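Long-range contact in DNA repair protein RAD7 (Saccharomyces cerevisiae, PDB 5ZB2), which takes part, within the global genome repair complex, in nucleotide excision repair that removes damage from nontranscribing DNA: residues 355-361 and 380-386. Numbering follows the deposited sequence.
Sequences FVRCVDD and FGDNLVT
Asp-361 grips Thr-386 through both carboxylate oxygens, joining two successive loops near the C-terminal end of the leucine-rich repeat solenoid of RAD7, each following a short parallel strand. OD1 of Asp-361 accepts the backbone N-H of Thr-386 (N to OD1 3.0 Å) through its syn lone pair. OD2 of Asp-361 takes the hydroxyl OG1 of Thr-386 at 2.7 Å, 17° out of the carboxylate plane. With CG anti to its own carbonyl carbon (chi1 -64°), the Asp-361 carboxylate is swung back to the neighbouring loop. An alanine here would remove both acceptors, and the Thr-386 hydroxyl and N-H would probably be left without these mates. A water bridges the same two loops, accepting from Asp-361 N and donating to Leu-384 O. Further along, CG2 of Val-385 meets CG1 of Val-359 at 4.1 Å, and the Asp-382 carboxylate lies against the two ends of the Val-356 to Val-359 turn, OD1 3.0 Å from Val-356 N and OD2 3.8 Å from Val-359 CB. At the far end Phe-355 N donates to Phe-380 O. The Phe-355 and Phe-380 side chains run alongside each other, pointing the same way, with their ring planes oblique at 61°, and Phe-355 CZ comes in at the edge of the Phe-380 ring, 3.6 Å from CE1 of Phe-380. Phe-340 of helix 337-341 packs on Val-356 and Val-359, and Asp-360 N-caps helix 361-370, its OD1 accepting from Val-363 N.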
ATOM      1  N   PHE A 355      23.303  21.021 -37.305  1.00 49.52           N
ATOM      2  CA  PHE A 355      24.124  20.328 -38.296  1.00 50.28           C
ATOM      3  C   PHE A 355      23.608  20.540 -39.718  1.00 49.44           C
ATOM      4  O   PHE A 355      23.839  19.708 -40.598  1.00 50.97           O
ATOM      5  CB  PHE A 355      24.223  18.830 -37.988  1.00 51.03           C
ATOM      6  CG  PHE A 355      24.925  18.524 -36.698  1.00 52.65           C
ATOM      7  CD1 PHE A 355      26.311  18.499 -36.639  1.00 54.61           C
ATOM      8  CD2 PHE A 355      24.204  18.259 -35.545  1.00 51.26           C
ATOM      9  CE1 PHE A 355      26.964  18.219 -35.452  1.00 52.89           C
ATOM     10  CE2 PHE A 355      24.852  17.977 -34.356  1.00 53.91           C
ATOM     11  CZ  PHE A 355      26.233  17.958 -34.310  1.00 54.24           C
ATOM     12  N   VAL A 356      22.909  21.649 -39.960  1.00 47.75           N
ATOM     13  CA  VAL A 356      22.485  22.017 -41.308  1.00 49.80           C
ATOM     14  C   VAL A 356      23.590  22.889 -41.898  1.00 51.32           C
ATOM     15  O   VAL A 356      23.679  24.087 -41.620  1.00 49.66           O
ATOM     16  CB  VAL A 356      21.128  22.721 -41.314  1.00 47.38           C
ATOM     17  CG1 VAL A 356      20.714  23.063 -42.740  1.00 47.32           C
ATOM     18  CG2 VAL A 356      20.074  21.829 -40.675  1.00 44.97           C
ATOM     19  N   ARG A 357      24.422  22.271 -42.737  1.00 55.27           N
ATOM     20  CA  ARG A 357      25.635  22.905 -43.245  1.00 57.24           C
ATOM     21  C   ARG A 357      25.377  24.315 -43.773  1.00 57.64           C
ATOM     22  O   ARG A 357      26.094  25.260 -43.427  1.00 56.81           O
ATOM     23  CB  ARG A 357      26.228  22.014 -44.339  1.00 66.15           C
ATOM     24  CG  ARG A 357      27.369  22.613 -45.152  1.00 73.60           C
ATOM     25  CD  ARG A 357      27.703  21.710 -46.334  1.00 81.89           C
ATOM     26  NE  ARG A 357      26.523  21.451 -47.156  1.00 75.40           N
ATOM     27  CZ  ARG A 357      26.025  22.305 -48.045  1.00 63.61           C
ATOM     28  NH1 ARG A 357      26.601  23.483 -48.243  1.00 58.57           N
ATOM     29  NH2 ARG A 357      24.940  21.978 -48.734  1.00 58.44           N
ATOM     30  N   CYS A 358      24.364  24.475 -44.626  1.00 53.94           N
ATOM     31  CA  CYS A 358      24.211  25.718 -45.374  1.00 55.13           C
ATOM     32  C   CYS A 358      23.791  26.904 -44.510  1.00 52.20           C
ATOM     33  O   CYS A 358      23.887  28.042 -44.980  1.00 53.95           O
ATOM     34  CB  CYS A 358      23.194  25.525 -46.503  1.00 51.81           C
ATOM     35  SG  CYS A 358      21.493  25.381 -45.935  1.00 44.79           S
ATOM     36  N   VAL A 359      23.342  26.683 -43.273  1.00 51.75           N
ATOM     37  CA  VAL A 359      22.813  27.777 -42.462  1.00 53.15           C
ATOM     38  C   VAL A 359      23.936  28.745 -42.114  1.00 55.52           C
ATOM     39  O   VAL A 359      25.007  28.338 -41.644  1.00 57.52           O
ATOM     40  CB  VAL A 359      22.133  27.233 -41.196  1.00 52.90           C
ATOM     41  CG1 VAL A 359      21.601  28.372 -40.329  1.00 53.68           C
ATOM     42  CG2 VAL A 359      21.001  26.291 -41.565  1.00 51.28           C
ATOM     43  N   ASP A 360      23.694  30.034 -42.340  1.00 54.66           N
ATOM     44  CA  ASP A 360      24.629  31.086 -41.959  1.00 58.98           C
ATOM     45  C   ASP A 360      23.818  32.266 -41.431  1.00 59.31           C
ATOM     46  O   ASP A 360      22.595  32.185 -41.279  1.00 56.54           O
ATOM     47  CB  ASP A 360      25.538  31.476 -43.136  1.00 59.18           C
ATOM     48  CG  ASP A 360      24.766  32.026 -44.328  1.00 58.96           C
ATOM     49  OD1 ASP A 360      23.654  32.563 -44.143  1.00 57.31           O
ATOM     50  OD2 ASP A 360      25.286  31.928 -45.460  1.00 60.58           O
ATOM     51  N   ASP A 361      24.506  33.376 -41.157  1.00 60.63           N
ATOM     52  CA  ASP A 361      23.836  34.540 -40.585  1.00 62.41           C
ATOM     53  C   ASP A 361      22.738  35.053 -41.507  1.00 60.85           C
ATOM     54  O   ASP A 361      21.668  35.461 -41.041  1.00 60.41           O
ATOM     55  CB  ASP A 361      24.855  35.645 -40.303  1.00 66.98           C
ATOM     56  CG  ASP A 361      25.877  35.242 -39.256  1.00 74.42           C
ATOM     57  OD1 ASP A 361      25.537  34.426 -38.372  1.00 72.51           O
ATOM     58  OD2 ASP A 361      27.019  35.742 -39.318  1.00 79.25           O
ATOM     59  N   PHE A 380      23.072  24.334 -33.444  1.00 55.41           N
ATOM     60  CA  PHE A 380      24.198  23.546 -32.967  1.00 57.93           C
ATOM     61  C   PHE A 380      24.910  22.891 -34.141  1.00 56.64           C
ATOM     62  O   PHE A 380      24.290  22.173 -34.932  1.00 54.90           O
ATOM     63  CB  PHE A 380      23.716  22.492 -31.973  1.00 59.53           C
ATOM     64  CG  PHE A 380      24.829  21.743 -31.304  1.00 61.06           C
ATOM     65  CD1 PHE A 380      25.406  20.639 -31.913  1.00 60.13           C
ATOM     66  CD2 PHE A 380      25.305  22.145 -30.068  1.00 63.36           C
ATOM     67  CE1 PHE A 380      26.435  19.950 -31.299  1.00 62.19           C
ATOM     68  CE2 PHE A 380      26.333  21.461 -29.448  1.00 71.96           C
ATOM     69  CZ  PHE A 380      26.899  20.362 -30.064  1.00 62.31           C
ATOM     70  N   GLY A 381      26.212  23.147 -34.258  1.00 57.94           N
ATOM     71  CA  GLY A 381      27.009  22.599 -35.332  1.00 58.55           C
ATOM     72  C   GLY A 381      27.146  23.493 -36.545  1.00 63.63           C
ATOM     73  O   GLY A 381      27.986  23.208 -37.409  1.00 67.48           O
ATOM     74  N   ASP A 382      26.353  24.561 -36.639  1.00 61.83           N
ATOM     75  CA  ASP A 382      26.393  25.473 -37.782  1.00 63.62           C
ATOM     76  C   ASP A 382      27.490  26.501 -37.532  1.00 72.40           C
ATOM     77  O   ASP A 382      27.243  27.607 -37.050  1.00 71.01           O
ATOM     78  CB  ASP A 382      25.038  26.139 -37.987  1.00 59.78           C
ATOM     79  CG  ASP A 382      23.912  25.132 -38.155  1.00 57.23           C
ATOM     80  OD1 ASP A 382      24.188  23.992 -38.584  1.00 53.09           O
ATOM     81  OD2 ASP A 382      22.750  25.482 -37.858  1.00 55.62           O
ATOM     82  N   ASN A 383      28.723  26.128 -37.882  1.00 83.78           N
ATOM     83  CA  ASN A 383      29.876  26.961 -37.553  1.00 92.62           C
ATOM     84  C   ASN A 383      29.810  28.322 -38.236  1.00 87.46           C
ATOM     85  O   ASN A 383      30.374  29.297 -37.726  1.00 82.84           O
ATOM     86  CB  ASN A 383      31.164  26.233 -37.938  1.00 94.28           C
ATOM     87  CG  ASN A 383      31.336  24.920 -37.195  1.00111.91           C
ATOM     88  OD1 ASN A 383      30.935  24.790 -36.037  1.00 93.30           O
ATOM     89  ND2 ASN A 383      31.929  23.937 -37.861  1.00148.82           N
ATOM     90  N   LEU A 384      29.126  28.416 -39.376  1.00 80.46           N
ATOM     91  CA  LEU A 384      29.036  29.672 -40.113  1.00 75.29           C
ATOM     92  C   LEU A 384      28.072  30.669 -39.477  1.00 73.01           C
ATOM     93  O   LEU A 384      27.880  31.756 -40.034  1.00 70.49           O
ATOM     94  CB  LEU A 384      28.618  29.402 -41.562  1.00 75.14           C
ATOM     95  CG  LEU A 384      29.635  28.741 -42.505  1.00 80.08           C
ATOM     96  CD1 LEU A 384      30.946  29.525 -42.568  1.00 72.43           C
ATOM     97  CD2 LEU A 384      29.896  27.283 -42.133  1.00 88.65           C
ATOM     98  N   VAL A 385      27.466  30.334 -38.342  1.00 72.96           N
ATOM     99  CA  VAL A 385      26.642  31.275 -37.589  1.00 75.34           C
ATOM    100  C   VAL A 385      27.527  31.928 -36.534  1.00 79.67           C
ATOM    101  O   VAL A 385      28.029  31.250 -35.630  1.00 80.07           O
ATOM    102  CB  VAL A 385      25.440  30.572 -36.941  1.00 71.35           C
ATOM    103  CG1 VAL A 385      24.573  31.579 -36.196  1.00 73.57           C
ATOM    104  CG2 VAL A 385      24.613  29.832 -37.990  1.00 67.18           C
ATOM    105  N   THR A 386      27.713  33.239 -36.644  1.00 82.67           N
ATOM    106  CA  THR A 386      28.617  33.987 -35.780  1.00 87.98           C
ATOM    107  C   THR A 386      27.826  34.809 -34.766  1.00 92.51           C
ATOM    108  O   THR A 386      26.594  34.758 -34.705  1.00 90.88           O
ATOM    109  CB  THR A 386      29.525  34.898 -36.610  1.00 89.66           C
ATOM    110  OG1 THR A 386      28.735  35.890 -37.276  1.00 93.77           O
ATOM    111  CG2 THR A 386      30.294  34.093 -37.639  1.00 84.93           C
TER
HETATM  112  O   HOH W   1      27.573  34.015 -41.751  1.00 60.33           O